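GTP cyclohydrolase 1 type 2 homolog (Escherichia coli, Escherichia coli O157:H7, PDB 1NMO) is a metal-binding member of the GTP cyclohydrolase I type 2/NIF3 family that may take part in degrading radiation-damaged nucleotides. Local coordinates at residues A[17-22]-A[97-102]; A[107-112]-A[168-173]; A[8-13]-A[228-233]. One frame throughout, in Å; residues are numbered along the deposited sequence.

Contact 1: A[17-22]-A[97-102]; sequences AAISDY and HLPLDA. With FE (Fe (III) ion), chain H.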
# COMPACT_ATOMS: atom_id res chain seq x y z
N ALA A 17 -45.51 16.86 14.49
CA ALA A 17 -46.10 18.16 14.19
C ALA A 17 -45.60 19.36 15.00
O ALA A 17 -45.40 20.47 14.45
CB ALA A 17 -47.65 18.04 14.29
N ALA A 18 -45.40 19.14 16.31
CA ALA A 18 -44.95 20.20 17.23
C ALA A 18 -43.55 20.76 17.00
O ALA A 18 -43.25 21.89 17.44
CB ALA A 18 -45.06 19.70 18.69
N ILE A 19 -42.72 20.01 16.26
CA ILE A 19 -41.32 20.41 16.01
C ILE A 19 -41.05 21.19 14.73
O ILE A 19 -41.37 20.72 13.62
CB ILE A 19 -40.43 19.15 16.07
CG1 ILE A 19 -40.59 18.53 17.46
CG2 ILE A 19 -38.95 19.51 15.98
CD1 ILE A 19 -40.38 17.08 17.53
N SER A 20 -40.46 22.38 14.87
CA SER A 20 -40.22 23.18 13.68
C SER A 20 -38.93 22.67 13.05
O SER A 20 -37.89 22.57 13.73
CB SER A 20 -40.09 24.66 14.02
OG SER A 20 -38.70 24.96 14.13
N ASP A 21 -39.00 22.39 11.75
CA ASP A 21 -37.88 21.81 11.02
C ASP A 21 -37.36 22.57 9.76
O ASP A 21 -37.98 23.51 9.26
CB ASP A 21 -38.35 20.42 10.63
CG ASP A 21 -37.30 19.40 10.79
OD1 ASP A 21 -36.11 19.71 10.48
OD2 ASP A 21 -37.69 18.29 11.22
N TYR A 22 -36.20 22.14 9.27
CA TYR A 22 -35.59 22.71 8.05
C TYR A 22 -36.24 21.99 6.83
O TYR A 22 -35.87 22.24 5.65
CB TYR A 22 -34.08 22.41 8.02
CG TYR A 22 -33.31 22.88 9.21
CD1 TYR A 22 -32.88 24.22 9.28
CD2 TYR A 22 -33.03 22.01 10.30
CE1 TYR A 22 -32.18 24.71 10.41
CE2 TYR A 22 -32.33 22.48 11.45
CZ TYR A 22 -31.91 23.83 11.49
OH TYR A 22 -31.27 24.37 12.59
N HIS A 97 -36.95 14.28 10.07
CA HIS A 97 -35.67 14.86 10.45
C HIS A 97 -35.62 15.12 11.99
O HIS A 97 -35.51 14.15 12.74
CB HIS A 97 -35.43 16.14 9.63
CG HIS A 97 -34.06 16.73 9.77
ND1 HIS A 97 -33.85 18.05 10.12
CD2 HIS A 97 -32.82 16.17 9.68
CE1 HIS A 97 -32.55 18.28 10.24
NE2 HIS A 97 -31.90 17.16 9.98
N LEU A 98 -35.77 16.35 12.49
CA LEU A 98 -35.58 16.53 13.95
C LEU A 98 -36.37 15.60 14.86
O LEU A 98 -35.83 15.07 15.90
CB LEU A 98 -35.76 18.01 14.36
CG LEU A 98 -34.73 18.88 13.56
CD1 LEU A 98 -34.87 20.38 13.91
CD2 LEU A 98 -33.31 18.45 13.86
N PRO A 99 -37.63 15.32 14.51
CA PRO A 99 -38.34 14.42 15.42
C PRO A 99 -37.60 13.11 15.60
O PRO A 99 -37.62 12.48 16.70
CB PRO A 99 -39.71 14.25 14.75
CG PRO A 99 -39.90 15.60 14.04
CD PRO A 99 -38.50 15.78 13.42
N LEU A 100 -36.91 12.65 14.55
CA LEU A 100 -36.20 11.35 14.68
C LEU A 100 -34.84 11.51 15.40
O LEU A 100 -34.17 10.53 15.71
CB LEU A 100 -36.07 10.67 13.30
CG LEU A 100 -35.72 9.16 13.30
CD1 LEU A 100 -36.72 8.35 14.13
CD2 LEU A 100 -35.92 8.70 11.85
N ASP A 101 -34.42 12.74 15.65
CA ASP A 101 -33.22 12.97 16.45
C ASP A 101 -33.63 13.04 17.93
O ASP A 101 -33.07 12.36 18.78
CB ASP A 101 -32.51 14.31 16.07
CG ASP A 101 -31.74 14.20 14.79
OD1 ASP A 101 -31.03 13.17 14.66
OD2 ASP A 101 -31.85 15.08 13.89
N ALA A 102 -34.65 13.87 18.21
CA ALA A 102 -35.14 14.10 19.57
C ALA A 102 -35.96 13.03 20.31
O ALA A 102 -35.82 12.91 21.51
CB ALA A 102 -35.90 15.43 19.61
FE FE H . -29.84 14.49 12.65
O HOH W 1 -28.86 16.07 14.12
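D21 grips H97 and L98 with both carboxylate oxygens. The ring nitrogen ND1 of H97 gives its N-H to OD1 of D21 at 2.8 Å, almost straight at 169° and in the imidazole plane. This bond falls on the syn lone pair of OD1, and the anti lone pair takes the backbone N-H of Y22. The carboxylate is turned 35° from the imidazole plane. OD2 of D21 accepts the backbone N-H of L98, N to OD2 3.0 Å, on its syn side and somewhat above the carboxylate plane. With ND2 of N25 also bound to OD2, four N-H donors meet the two oxygens and fix the rotation of the group; together they would be expected to steady its negative charge. N25 also accepts the backbone N-H of H97.

This His-carboxylate pair lies beside the dinuclear iron site of the NIF3 fold, probably as part of its second shell. H97 lies between D21 and the metal ligands, its ring meeting that of H63 and packing edge-to-face with W68. One turn further on, D101 binds an iron(III) ion through OD2 at 2.4 Å, in company with H63, E219 and a water.

L98 packs against the same loop. Its CG is anti to the carbonyl carbon (chi1 -58°), and CG and CD1 lie beside OD1 of D21, with CD1 3.7 Å from the backbone O of S20. I19 flanks it with two branches: CG2 reaches CB of L98 at 3.9 Å, while I19 and P99 run past each other in opposite directions, CD1 of I19 meeting CG of P99 at 3.8 Å. At the other end of the segment the Y22 ring offers its CD2 edge to CE1 of H97, edge against edge at 3.8 Å.

Contact 2: A[107-112]-A[168-173]; sequences GNNAQL and VAWCTG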
# COMPACT_ATOMS: atom_id res chain seq x y z
N GLY A 107 -35.28 8.09 19.15
CA GLY A 107 -34.35 9.05 18.57
C GLY A 107 -32.88 8.72 18.38
O GLY A 107 -32.39 7.88 19.13
N ASN A 108 -32.20 9.39 17.42
CA ASN A 108 -30.79 9.16 17.15
C ASN A 108 -30.04 9.44 18.45
O ASN A 108 -29.16 8.71 18.81
CB ASN A 108 -30.22 10.09 16.06
CG ASN A 108 -30.76 9.81 14.63
OD1 ASN A 108 -30.88 8.64 14.17
ND2 ASN A 108 -31.05 10.91 13.90
N ASN A 109 -30.36 10.54 19.10
CA ASN A 109 -29.71 10.90 20.36
C ASN A 109 -29.82 9.81 21.45
O ASN A 109 -28.79 9.44 22.08
CB ASN A 109 -30.30 12.22 20.89
CG ASN A 109 -29.65 13.44 20.25
OD1 ASN A 109 -28.53 13.31 19.74
ND2 ASN A 109 -30.32 14.65 20.28
N ALA A 110 -31.01 9.24 21.66
CA ALA A 110 -31.14 8.27 22.75
C ALA A 110 -30.52 6.95 22.48
O ALA A 110 -30.06 6.31 23.42
CB ALA A 110 -32.60 8.09 23.13
N GLN A 111 -30.49 6.53 21.19
CA GLN A 111 -29.92 5.25 20.78
C GLN A 111 -28.41 5.31 20.81
O GLN A 111 -27.71 4.32 21.16
CB GLN A 111 -30.38 4.89 19.38
CG GLN A 111 -31.84 4.87 19.28
CD GLN A 111 -32.41 3.57 19.79
OE1 GLN A 111 -31.77 2.54 19.66
NE2 GLN A 111 -33.65 3.60 20.31
N LEU A 112 -27.88 6.47 20.49
CA LEU A 112 -26.45 6.55 20.59
C LEU A 112 -26.20 6.39 22.11
O LEU A 112 -25.35 5.62 22.53
CB LEU A 112 -25.95 7.92 20.12
CG LEU A 112 -24.59 8.08 19.42
CD1 LEU A 112 -23.92 9.25 20.01
CD2 LEU A 112 -23.77 6.91 19.44
N VAL A 168 -20.89 13.53 29.99
CA VAL A 168 -20.81 13.73 28.54
C VAL A 168 -22.03 14.45 27.94
O VAL A 168 -23.11 14.50 28.58
CB VAL A 168 -20.75 12.33 27.93
CG1 VAL A 168 -20.77 12.40 26.46
CG2 VAL A 168 -19.49 11.65 28.39
N ALA A 169 -21.91 15.09 26.77
CA ALA A 169 -23.17 15.61 26.20
C ALA A 169 -22.97 15.24 24.72
O ALA A 169 -21.85 14.94 24.32
CB ALA A 169 -23.36 17.11 26.42
N TRP A 170 -24.00 15.27 23.89
CA TRP A 170 -23.77 14.84 22.54
C TRP A 170 -24.88 15.31 21.68
O TRP A 170 -25.92 15.72 22.21
CB TRP A 170 -23.73 13.32 22.52
CG TRP A 170 -25.01 12.61 22.95
CD1 TRP A 170 -26.02 12.18 22.15
CD2 TRP A 170 -25.42 12.30 24.30
NE1 TRP A 170 -27.04 11.62 22.90
CE2 TRP A 170 -26.70 11.68 24.22
CE3 TRP A 170 -24.83 12.49 25.58
CZ2 TRP A 170 -27.39 11.24 25.37
CZ3 TRP A 170 -25.52 12.06 26.74
CH2 TRP A 170 -26.78 11.44 26.62
N CYS A 171 -24.68 15.28 20.36
CA CYS A 171 -25.75 15.62 19.42
C CYS A 171 -25.35 14.81 18.21
O CYS A 171 -24.26 15.02 17.76
CB CYS A 171 -25.80 17.12 19.04
SG CYS A 171 -27.18 17.44 17.86
N THR A 172 -26.17 13.90 17.70
CA THR A 172 -25.74 13.15 16.55
C THR A 172 -25.70 14.04 15.23
O THR A 172 -26.30 15.10 15.15
CB THR A 172 -26.67 11.97 16.25
OG1 THR A 172 -27.93 12.51 15.82
CG2 THR A 172 -26.81 10.99 17.47
N GLY A 173 -24.96 13.63 14.20
CA GLY A 173 -24.99 14.39 12.97
C GLY A 173 -24.11 15.60 12.94
O GLY A 173 -22.99 15.57 13.45
O HOH W 2 -29.23 15.12 17.02
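N109 makes both direct hydrogen bonds between the two segments, one through its backbone and one through its side chain. Its carbonyl O receives the indole N-H of W170, NE1 to O 2.9 Å; the bond is bent to 142°, and the donor stands above the carbonyl plane. Its amide OD1 takes the backbone N-H of T172 at 3.2 Å, this time within the plane of the amide. The amide and indole planes are nearly perpendicular, 86° apart. A water bridges the same corner, donating to OG1 of T172 and weakly to OD1 of N109.

Van der Waals packing fills in around these bonds. In T172, OG1 sits between the backbone N and the carbonyl carbon (chi1 68°), and CG2 turns to the helix, 3.5 Å from the backbone O of N108 and 4.1 Å from CG of L112. CB of N108 abuts OG1 of T172 at 3.3 Å, the two side chains crossing at about a right angle. CD1 of L112 makes an apolar contact with CD1 of W170 at 4.2 Å; the W170 side chain also touches P129, I118, V120 and I191.

By these contacts the first turns of helix 108-116 are pinned to the end of strand 165-170, in the six-stranded mixed sheet, and to the loop that follows it. Beyond the two segments, N108 OD1 accepts from the backbone N of G222, and N108 lies beside D101. The buried N109 OD1, W170 NE1 and T172 OG1 all have polar partners, and T172 OG1, bonded to E219, probably helps to hold that iron-binding carboxylate in place.

Contact 3: A[8-13]-A[228-233]; sequences QLINEK and EWLNEN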
# COMPACT_ATOMS: atom_id res chain seq x y z
N GLN A 8 -49.59 9.28 9.44
CA GLN A 8 -50.20 9.70 10.73
C GLN A 8 -49.66 8.85 11.93
O GLN A 8 -49.44 9.34 13.06
CB GLN A 8 -51.75 9.54 10.70
CG GLN A 8 -52.39 9.78 12.10
CD GLN A 8 -53.85 9.29 12.23
OE1 GLN A 8 -54.27 8.26 11.62
NE2 GLN A 8 -54.62 10.00 13.04
N LEU A 9 -49.42 7.58 11.68
CA LEU A 9 -48.93 6.73 12.78
C LEU A 9 -47.55 7.18 13.34
O LEU A 9 -47.33 7.27 14.57
CB LEU A 9 -48.86 5.29 12.29
CG LEU A 9 -48.29 4.39 13.38
CD1 LEU A 9 -49.29 4.29 14.60
CD2 LEU A 9 -48.07 3.07 12.82
N ILE A 10 -46.60 7.42 12.45
CA ILE A 10 -45.25 7.80 12.86
C ILE A 10 -45.32 9.20 13.37
O ILE A 10 -44.75 9.53 14.39
CB ILE A 10 -44.20 7.79 11.67
CG1 ILE A 10 -44.27 6.49 10.91
CG2 ILE A 10 -42.79 7.91 12.22
CD1 ILE A 10 -44.52 5.49 11.82
N ASN A 11 -46.06 10.03 12.64
CA ASN A 11 -46.22 11.40 13.04
C ASN A 11 -46.65 11.49 14.49
O ASN A 11 -46.02 12.23 15.29
CB ASN A 11 -47.23 12.00 12.16
CG ASN A 11 -46.61 12.81 11.05
OD1 ASN A 11 -45.37 12.92 10.92
ND2 ASN A 11 -47.48 13.40 10.24
N GLU A 12 -47.72 10.79 14.87
CA GLU A 12 -48.13 10.87 16.29
C GLU A 12 -47.11 10.27 17.26
O GLU A 12 -46.92 10.82 18.34
CB GLU A 12 -49.53 10.26 16.53
CG GLU A 12 -50.64 11.31 16.15
CD GLU A 12 -51.97 10.66 15.76
OE1 GLU A 12 -52.17 9.45 16.11
OE2 GLU A 12 -52.84 11.35 15.12
N LYS A 13 -46.44 9.19 16.87
CA LYS A 13 -45.44 8.57 17.75
C LYS A 13 -44.24 9.48 17.97
O LYS A 13 -43.76 9.67 19.09
CB LYS A 13 -45.01 7.23 17.16
CG LYS A 13 -43.89 6.44 17.94
CD LYS A 13 -44.23 6.14 19.42
CE LYS A 13 -43.21 5.19 20.08
NZ LYS A 13 -43.57 4.72 21.56
N GLU A 228 -37.69 -1.17 13.70
CA GLU A 228 -38.00 -2.33 14.57
C GLU A 228 -39.31 -2.00 15.24
O GLU A 228 -40.19 -2.83 15.37
CB GLU A 228 -36.91 -2.51 15.62
CG GLU A 228 -35.59 -2.91 15.00
CD GLU A 228 -34.38 -2.71 15.93
OE1 GLU A 228 -34.49 -1.80 16.87
OE2 GLU A 228 -33.34 -3.43 15.71
N TRP A 229 -39.46 -0.76 15.66
CA TRP A 229 -40.72 -0.40 16.29
C TRP A 229 -41.85 -0.67 15.30
O TRP A 229 -42.96 -1.09 15.68
CB TRP A 229 -40.75 1.09 16.63
CG TRP A 229 -41.98 1.52 17.36
CD1 TRP A 229 -42.22 1.43 18.72
CD2 TRP A 229 -43.18 2.10 16.78
NE1 TRP A 229 -43.50 1.93 19.02
CE2 TRP A 229 -44.10 2.33 17.84
CE3 TRP A 229 -43.57 2.42 15.47
CZ2 TRP A 229 -45.37 2.88 17.63
CZ3 TRP A 229 -44.85 2.97 15.24
CH2 TRP A 229 -45.74 3.20 16.32
N LEU A 230 -41.65 -0.41 14.01
CA LEU A 230 -42.79 -0.68 13.13
C LEU A 230 -42.98 -2.19 12.99
O LEU A 230 -44.09 -2.67 12.97
CB LEU A 230 -42.58 -0.04 11.75
CG LEU A 230 -42.69 1.48 11.66
CD1 LEU A 230 -41.82 1.85 10.49
CD2 LEU A 230 -44.18 1.96 11.38
N ASN A 231 -41.91 -2.95 12.88
CA ASN A 231 -42.09 -4.38 12.77
C ASN A 231 -42.84 -4.98 14.00
O ASN A 231 -43.65 -5.92 13.87
CB ASN A 231 -40.72 -5.06 12.63
CG ASN A 231 -40.20 -4.98 11.22
OD1 ASN A 231 -40.96 -5.15 10.26
ND2 ASN A 231 -38.90 -4.77 11.07
N GLU A 232 -42.53 -4.45 15.19
CA GLU A 232 -43.16 -4.98 16.40
C GLU A 232 -44.57 -4.41 16.67
O GLU A 232 -45.33 -5.01 17.45
CB GLU A 232 -42.22 -4.80 17.64
CG GLU A 232 -40.73 -5.27 17.38
CD GLU A 232 -39.67 -4.79 18.43
OE1 GLU A 232 -39.91 -3.73 19.11
OE2 GLU A 232 -38.58 -5.47 18.58
N ASN A 233 -44.96 -3.29 16.04
CA ASN A 233 -46.30 -2.79 16.33
C ASN A 233 -47.26 -2.84 15.17
O ASN A 233 -48.42 -2.39 15.29
CB ASN A 233 -46.23 -1.39 16.87
CG ASN A 233 -45.65 -1.35 18.29
OD1 ASN A 233 -46.33 -0.96 19.24
ND2 ASN A 233 -44.42 -1.79 18.43
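W229 is the bump of this contact, its indole fitting into the hollow between L9 and K13, which lie one turn apart on helix 3-13. The first and last helices of the chain meet here, in the alpha/beta half of the fold built on the five-stranded sheet; the segments cross at 116° with their axes 12.4 Å apart, so long side chains must span the gap. CG of W229 is anti to the backbone N (chi1 -177°), and the ring extends toward L9, tip to tip, with CD2 of L9 4.0 Å from CZ3 of the indole. The K13 chain bends at chi2 and sets CG over one indole face in a CH-pi contact, 4.1 Å from the centroid of the six-membered ring. CG of N233 lies on the opposite face, 3.9 Å above the plane, so the indole has an atom over each face, both toward the rim. Beside W229, I10 and L230 cross at about a right angle, methyl to methyl, CD1 of I10 3.6 Å from CD2 of L230. K13 then carries on past the ring to a salt bridge between its NZ and OE1 of E105, and on the way its CE passes 3.4 Å from NE1 of W229.

How the contacts relate
Contact 2 is wholly buried, contact 1 is a surface contact, and contact 3 is partly buried and farthest out, its centre about 17 Å from the centre of the chain. Contacts 1 and 2 touch through successive helices: the backbone O of L100 lies 2.9 Å from N of N108, a probable hydrogen bond. Contact 1 holds the iron ligand D101, and contact 2 lies beside the site. Contact 3 has no other touch with contact 1 beyond adjoining it in sequence, where helix 3-13 leads into the 17-22 loop. The chemistry follows the place: a carboxylate grip in contact 1, amide, indole and hydroxyl bonds in contact 2, and apolar and CH-pi packing about an indole in contact 3.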